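Local coordinates for protein Alpha/beta fold hydrolase (Pseudomonas aeruginosa, PDB 6I8W) that degrades membrane phospholipids as a membrane-bound phospholipase A that acts as a bacterial virulence factor, at residues 40-45 and 73-78; 93-96 and 100-103. All blocks are in the same frame, centred on the assembly; numbering follows the deposited sequence.

Contact 1 of 2, residues 40-45 and 73-78; sequences LSEHSV and ADKDNW. With CO2 (carbon dioxide), chain F; MYR (myristic acid), chain C.
E42 and K75 meet at the edge of the alpha/beta hydrolase fold, where outer strand 41-47 faces the loop that follows strand 64-68. Their side chains cross nearly at right angles. E42 reaches out extended, CG anti to the backbone N (chi1 -178°), and brings the OE2 side of its carboxylate across the CE-NZ end of the lysine. K75 runs extended to CE and then bends (chi4 -59°), which carries NZ to D95 and leaves E42 beside the chain's end. The salt bridge is long, 3.6 Å from E42 OE2 to K75 NZ, and E42 OE2 also lies 3.8 Å from K75 CE. Each charge has a stronger partner: OE1 of E42 pairs with R35 of helix 3-38, and K75 NZ with D95. Behind the lysine, D74 OD1 accepts from D76 N at 2.9 Å, an Asx turn at the start of the 3-10 segment 75-78. D76 binds R31 and R35, so the same helix reaches both segments. On the strand, O1 of a carbon dioxide lies at the edge of the H43 ring, in its plane, 3.4 Å from H43 CB. In the loop, N77 sits beside the myristic acid, OD1 being 3.2 Å from its C3.

Contact 2 of 2, residues 93-96 and 100-103; sequences ALDL and GDSS
The flat carboxylate of D95 has G100 over one face, with G100 CA 3.7 Å from D95 CG. On that same side the backbone N-H of D101 points at D95 OD2, at 2.8 Å. The N-H...O line is almost straight, 178°, yet it descends from above the carboxylate, 51° out of its plane. K75 approaches OD2 from the other side of that plane with its ammonium group, giving this oxygen two polar partners. The positive charge would probably also ease the closeness of D95 OD2 and D101 OD2, 4.2 Å apart. G100 itself has a positive phi, and its bare CA rests against the carboxylate. A second bond joins the turn through its backbone: S102 OG donates to D95 O at 2.6 Å, meeting it from above the carbonyl plane. With chi1 at -71°, this hydroxyl is anti to its own carbonyl carbon and also packs 3.2 Å from D95 CB. S102 OG in turn accepts from A53 N. Thus the chain leaving strand 90-94 turns back on itself, joined at D95 by one side-chain and one main-chain acceptor. Neighbouring strand 50-57 runs alongside and touches D95, D101 and S102, while L96 points away from the turn to pack on helices 112-125 and 138-149.

In the fold
The two contacts follow one another along the chain, contact 1 closing at W78 before contact 2 opens at A93, and their centres are about 7 Å apart. Both reach the same mixed sheet, near the edge formed by strands 41-47, 50-57 and 90-94 in that order. They join directly at K75, whose NZ lies 2.7 Å from D95 OD2, while K75 CB packs on A93 O. One lysine thereby links three carboxylates, strongly with D95 and weakly with E42 and D101. This charged cluster ties the edge strand, the loop after strand 64-68 and the turn after strand 90-94 together. Away from it, A73, D76 and N77 of the same loop line the myristic acid.

Contact 1 of 2, residues 40-45 and 73-78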
ATOM      1  N   LEU A  40      -3.825  10.185  12.593  1.00 27.75           N
ATOM      2  CA  LEU A  40      -4.357  10.291  11.223  1.00 25.76           C
ATOM      3  C   LEU A  40      -5.883  10.359  11.215  1.00 33.03           C
ATOM      4  O   LEU A  40      -6.524   9.678  11.993  1.00 33.98           O
ATOM      5  CB  LEU A  40      -3.919   9.093  10.386  1.00 28.98           C
ATOM      6  CG  LEU A  40      -2.401   8.954  10.204  1.00 30.03           C
ATOM      7  CD1 LEU A  40      -2.059   7.583   9.610  1.00 27.86           C
ATOM      8  CD2 LEU A  40      -1.899  10.075   9.293  1.00 25.38           C
ATOM      9  N   SER A  41      -6.449  11.184  10.347  1.00 28.31           N
ATOM     10  CA  SER A  41      -7.894  11.209  10.157  1.00 35.35           C
ATOM     11  C   SER A  41      -8.214  11.125   8.669  1.00 33.23           C
ATOM     12  O   SER A  41      -7.370  11.445   7.817  1.00 31.78           O
ATOM     13  CB  SER A  41      -8.501  12.458  10.799  1.00 45.08           C
ATOM     14  OG  SER A  41      -7.941  13.632  10.249  1.00 56.28           O
ATOM     15  N   GLU A  42      -9.430  10.681   8.362  1.00 30.29           N
ATOM     16  CA  GLU A  42      -9.830  10.387   6.982  1.00 32.64           C
ATOM     17  C   GLU A  42     -10.545  11.543   6.287  1.00 41.30           C
ATOM     18  O   GLU A  42     -11.379  12.220   6.878  1.00 35.66           O
ATOM     19  CB  GLU A  42     -10.714   9.132   6.955  1.00 33.50           C
ATOM     20  CG  GLU A  42     -11.143   8.730   5.532  1.00 40.00           C
ATOM     21  CD  GLU A  42     -11.792   7.353   5.466  1.00 53.39           C
ATOM     22  OE1 GLU A  42     -12.053   6.760   6.531  1.00 40.16           O
ATOM     23  OE2 GLU A  42     -12.042   6.861   4.342  1.00 58.52           O
ATOM     24  N   HIS A  43     -10.205  11.753   5.017  1.00 30.94           N
ATOM     25  CA  HIS A  43     -10.840  12.754   4.185  1.00 33.61           C
ATOM     26  C   HIS A  43     -11.055  12.155   2.809  1.00 37.93           C
ATOM     27  O   HIS A  43     -10.654  11.023   2.558  1.00 34.75           O
ATOM     28  CB  HIS A  43      -9.959  14.004   4.083  1.00 35.67           C
ATOM     29  CG  HIS A  43      -9.522  14.532   5.410  1.00 43.84           C
ATOM     30  ND1 HIS A  43     -10.290  15.400   6.155  1.00 48.17           N
ATOM     31  CD2 HIS A  43      -8.413  14.282   6.147  1.00 44.88           C
ATOM     32  CE1 HIS A  43      -9.662  15.679   7.285  1.00 48.62           C
ATOM     33  NE2 HIS A  43      -8.524  15.011   7.305  1.00 47.62           N
ATOM     34  N   SER A  44     -11.686  12.916   1.923  1.00 35.57           N
ATOM     35  CA  SER A  44     -11.770  12.509   0.534  0.92 40.96           C
ATOM     36  C   SER A  44     -11.731  13.731  -0.364  1.00 40.04           C
ATOM     37  O   SER A  44     -12.051  14.842   0.058  1.00 37.33           O
ATOM     38  CB  SER A  44     -13.034  11.692   0.273  0.92 45.68           C
ATOM     39  OG  SER A  44     -14.175  12.515   0.280  0.92 47.03           O
ATOM     40  N   VAL A  45     -11.281  13.522  -1.597  1.00 37.55           N
ATOM     41  CA  VAL A  45     -11.242  14.590  -2.578  1.00 39.39           C
ATOM     42  C   VAL A  45     -11.499  13.988  -3.955  1.00 35.51           C
ATOM     43  O   VAL A  45     -11.070  12.867  -4.248  1.00 36.32           O
ATOM     44  CB  VAL A  45      -9.881  15.354  -2.532  1.00 42.55           C
ATOM     45  CG1 VAL A  45      -8.725  14.424  -2.817  1.00 38.95           C
ATOM     46  CG2 VAL A  45      -9.892  16.542  -3.508  1.00 42.53           C
ATOM     47  N   ALA A  73      -4.056  -3.725  -1.375  1.00 35.42           N
ATOM     48  CA  ALA A  73      -3.957  -3.099  -0.054  1.00 33.12           C
ATOM     49  C   ALA A  73      -4.716  -1.769   0.001  1.00 35.20           C
ATOM     50  O   ALA A  73      -5.509  -1.456  -0.884  1.00 32.67           O
ATOM     51  CB  ALA A  73      -2.448  -2.879   0.331  1.00 27.96           C
ATOM     52  N   ASP A  74      -4.472  -0.982   1.045  1.00 33.47           N
ATOM     53  CA  ASP A  74      -5.109   0.326   1.173  1.00 31.76           C
ATOM     54  C   ASP A  74      -4.304   1.202   2.132  1.00 30.31           C
ATOM     55  O   ASP A  74      -3.253   0.793   2.630  1.00 29.91           O
ATOM     56  CB  ASP A  74      -6.575   0.210   1.642  1.00 34.90           C
ATOM     57  CG  ASP A  74      -6.728  -0.511   2.990  1.00 36.56           C
ATOM     58  OD1 ASP A  74      -5.929  -0.280   3.914  1.00 36.78           O
ATOM     59  OD2 ASP A  74      -7.678  -1.296   3.134  1.00 48.49           O
ATOM     60  N   LYS A  75      -4.811   2.402   2.386  1.00 28.43           N
ATOM     61  CA  LYS A  75      -4.085   3.390   3.180  1.00 26.45           C
ATOM     62  C   LYS A  75      -3.852   2.924   4.618  1.00 29.25           C
ATOM     63  O   LYS A  75      -2.915   3.391   5.280  1.00 26.61           O
ATOM     64  CB  LYS A  75      -4.836   4.729   3.167  1.00 27.46           C
ATOM     65  CG  LYS A  75      -6.231   4.680   3.761  1.00 33.50           C
ATOM     66  CD  LYS A  75      -7.042   5.901   3.321  1.00 31.54           C
ATOM     67  CE  LYS A  75      -8.435   5.908   3.928  1.00 31.74           C
ATOM     68  NZ  LYS A  75      -9.213   4.692   3.565  1.00 34.14           N
ATOM     69  N   ASP A  76      -4.686   2.013   5.118  1.00 26.62           N
ATOM     70  CA  ASP A  76      -4.491   1.538   6.504  1.00 28.82           C
ATOM     71  C   ASP A  76      -3.252   0.638   6.660  1.00 32.87           C
ATOM     72  O   ASP A  76      -2.854   0.344   7.786  1.00 30.53           O
ATOM     73  CB  ASP A  76      -5.726   0.786   7.011  1.00 29.83           C
ATOM     74  CG  ASP A  76      -6.890   1.718   7.333  1.00 35.11           C
ATOM     75  OD1 ASP A  76      -6.659   2.810   7.889  1.00 37.28           O
ATOM     76  OD2 ASP A  76      -8.047   1.350   7.058  1.00 35.88           O
ATOM     77  N   ASN A  77      -2.633   0.210   5.554  1.00 30.35           N
ATOM     78  CA  ASN A  77      -1.321  -0.459   5.626  1.00 28.76           C
ATOM     79  C   ASN A  77      -0.253   0.384   6.336  1.00 29.64           C
ATOM     80  O   ASN A  77       0.733  -0.147   6.844  1.00 29.24           O
ATOM     81  CB  ASN A  77      -0.791  -0.791   4.232  1.00 28.46           C
ATOM     82  CG  ASN A  77      -1.124  -2.203   3.773  1.00 37.21           C
ATOM     83  OD1 ASN A  77      -0.349  -2.807   3.033  1.00 40.87           O
ATOM     84  ND2 ASN A  77      -2.257  -2.737   4.211  1.00 33.07           N
ATOM     85  N   TRP A  78      -0.447   1.696   6.340  1.00 27.07           N
ATOM     86  CA  TRP A  78       0.588   2.628   6.787  1.00 23.74           C
ATOM     87  C   TRP A  78       0.477   3.128   8.222  1.00 24.66           C
ATOM     88  O   TRP A  78       1.330   3.905   8.645  1.00 24.40           O
ATOM     89  CB  TRP A  78       0.597   3.858   5.862  1.00 25.11           C
ATOM     90  CG  TRP A  78       0.948   3.528   4.426  1.00 23.34           C
ATOM     91  CD1 TRP A  78       0.092   3.445   3.347  1.00 23.89           C
ATOM     92  CD2 TRP A  78       2.256   3.239   3.930  1.00 24.69           C
ATOM     93  NE1 TRP A  78       0.813   3.111   2.204  1.00 25.76           N
ATOM     94  CE2 TRP A  78       2.140   2.987   2.546  1.00 26.61           C
ATOM     95  CE3 TRP A  78       3.530   3.189   4.528  1.00 26.44           C
ATOM     96  CZ2 TRP A  78       3.252   2.691   1.751  1.00 29.77           C
ATOM     97  CZ3 TRP A  78       4.612   2.883   3.749  1.00 29.20           C
ATOM     98  CH2 TRP A  78       4.475   2.642   2.369  1.00 26.78           C
TER
HETATM   99  C   CO2 F 404     -13.826  14.646   3.223  1.00 71.51           C
HETATM  100  O1  CO2 F 404     -12.978  15.382   3.388  1.00 58.41           O
HETATM  101  O2  CO2 F 404     -14.672  13.907   3.058  1.00 75.86           O
HETATM  102  C1  MYR C 401       0.601  -6.182  -0.703  1.00 81.92           C
HETATM  103  O1  MYR C 401       1.141  -5.052  -0.647  1.00 77.46           O
HETATM  104  O2  MYR C 401       0.690  -6.917  -1.713  1.00 82.11           O
HETATM  105  C2  MYR C 401      -0.112  -6.715   0.524  1.00 80.15           C
HETATM  106  C3  MYR C 401      -0.080  -5.674   1.643  1.00 69.99           C
HETATM  107  C4  MYR C 401      -0.477  -6.278   2.987  1.00 66.56           C
HETATM  108  C5  MYR C 401      -1.942  -6.684   3.020  1.00 63.01           C
HETATM  109  C6  MYR C 401      -2.341  -7.050   4.444  1.00 65.35           C
HETATM  110  C7  MYR C 401      -3.419  -6.118   4.990  1.00 67.06           C
HETATM  111  C8  MYR C 401      -3.140  -5.758   6.447  1.00 65.83           C
HETATM  112  C9  MYR C 401      -4.416  -5.725   7.288  1.00 64.54           C
HETATM  113  C10 MYR C 401      -4.787  -4.294   7.656  1.00 61.49           C
HETATM  114  C11 MYR C 401      -5.851  -4.242   8.748  1.00 58.99           C
HETATM  115  C12 MYR C 401      -6.480  -2.854   8.812  1.00 56.92           C
HETATM  116  C13 MYR C 401      -6.942  -2.532  10.224  1.00 55.81           C
HETATM  117  C14 MYR C 401      -6.619  -1.095  10.564  1.00 48.84           C

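Contact 2 of 2, residues 93-96 and 100-103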
ATOM      1  N   ALA A  93      -1.681   9.471   3.332  1.00 27.96           N
ATOM      2  CA  ALA A  93      -1.742   8.137   2.745  1.00 26.96           C
ATOM      3  C   ALA A  93      -3.070   7.982   1.997  1.00 26.63           C
ATOM      4  O   ALA A  93      -4.132   8.039   2.619  1.00 27.61           O
ATOM      5  CB  ALA A  93      -1.595   7.066   3.832  1.00 23.37           C
ATOM      6  N   LEU A  94      -3.027   7.823   0.671  1.00 26.45           N
ATOM      7  CA  LEU A  94      -4.270   7.700  -0.107  1.00 25.47           C
ATOM      8  C   LEU A  94      -4.632   6.244  -0.421  1.00 27.56           C
ATOM      9  O   LEU A  94      -3.767   5.353  -0.421  1.00 26.48           O
ATOM     10  CB  LEU A  94      -4.188   8.491  -1.439  1.00 27.07           C
ATOM     11  CG  LEU A  94      -3.496   7.824  -2.641  1.00 31.90           C
ATOM     12  CD1 LEU A  94      -3.695   8.651  -3.930  1.00 32.07           C
ATOM     13  CD2 LEU A  94      -2.000   7.599  -2.375  1.00 32.72           C
ATOM     14  N   ASP A  95      -5.923   6.020  -0.676  1.00 25.88           N
ATOM     15  CA  ASP A  95      -6.381   4.820  -1.349  1.00 28.44           C
ATOM     16  C   ASP A  95      -6.292   5.074  -2.841  1.00 31.70           C
ATOM     17  O   ASP A  95      -6.978   5.959  -3.363  1.00 31.22           O
ATOM     18  CB  ASP A  95      -7.832   4.464  -0.984  1.00 27.13           C
ATOM     19  CG  ASP A  95      -7.972   3.939   0.434  1.00 33.49           C
ATOM     20  OD1 ASP A  95      -6.978   3.410   0.968  1.00 30.34           O
ATOM     21  OD2 ASP A  95      -9.089   4.033   0.986  1.00 34.38           O
ATOM     22  N   LEU A  96      -5.472   4.308  -3.543  1.00 28.98           N
ATOM     23  CA  LEU A  96      -5.457   4.431  -5.004  1.00 28.38           C
ATOM     24  C   LEU A  96      -6.829   4.090  -5.573  1.00 32.12           C
ATOM     25  O   LEU A  96      -7.508   3.208  -5.048  1.00 34.25           O
ATOM     26  CB  LEU A  96      -4.396   3.509  -5.606  1.00 31.97           C
ATOM     27  CG  LEU A  96      -2.944   3.896  -5.282  1.00 34.31           C
ATOM     28  CD1 LEU A  96      -2.019   2.731  -5.585  1.00 33.59           C
ATOM     29  CD2 LEU A  96      -2.517   5.133  -6.079  1.00 33.39           C
ATOM     30  N   GLY A 100      -9.358   0.174  -1.662  1.00 37.77           N
ATOM     31  CA  GLY A 100      -9.798   0.813  -0.426  1.00 33.22           C
ATOM     32  C   GLY A 100     -11.170   1.447  -0.540  1.00 31.65           C
ATOM     33  O   GLY A 100     -12.100   0.831  -1.043  1.00 34.81           O
ATOM     34  N   ASP A 101     -11.298   2.698  -0.104  1.00 29.99           N
ATOM     35  CA  ASP A 101     -12.592   3.370  -0.163  1.00 35.51           C
ATOM     36  C   ASP A 101     -12.669   4.360  -1.318  1.00 36.75           C
ATOM     37  O   ASP A 101     -13.578   5.173  -1.361  1.00 37.30           O
ATOM     38  CB  ASP A 101     -12.882   4.104   1.154  1.00 43.90           C
ATOM     39  CG  ASP A 101     -13.031   3.158   2.342  1.00 52.14           C
ATOM     40  OD1 ASP A 101     -13.656   2.090   2.198  1.00 48.37           O
ATOM     41  OD2 ASP A 101     -12.508   3.482   3.425  1.00 65.75           O
ATOM     42  N   SER A 102     -11.706   4.308  -2.238  1.00 35.66           N
ATOM     43  CA  SER A 102     -11.711   5.211  -3.390  1.00 35.43           C
ATOM     44  C   SER A 102     -12.609   4.676  -4.510  1.00 35.23           C
ATOM     45  O   SER A 102     -12.989   3.512  -4.492  1.00 38.79           O
ATOM     46  CB  SER A 102     -10.283   5.427  -3.905  1.00 32.35           C
ATOM     47  OG  SER A 102      -9.526   6.218  -2.995  1.00 31.09           O
ATOM     48  N   SER A 103     -12.943   5.524  -5.487  1.00 34.98           N
ATOM     49  CA  SER A 103     -13.755   5.094  -6.630  1.00 38.83           C
ATOM     50  C   SER A 103     -13.093   3.945  -7.375  1.00 35.89           C
ATOM     51  O   SER A 103     -11.871   3.890  -7.472  1.00 34.87           O
ATOM     52  CB  SER A 103     -14.005   6.251  -7.623  1.00 37.97           C
ATOM     53  OG  SER A 103     -14.774   7.284  -7.038  1.00 42.94           O
TER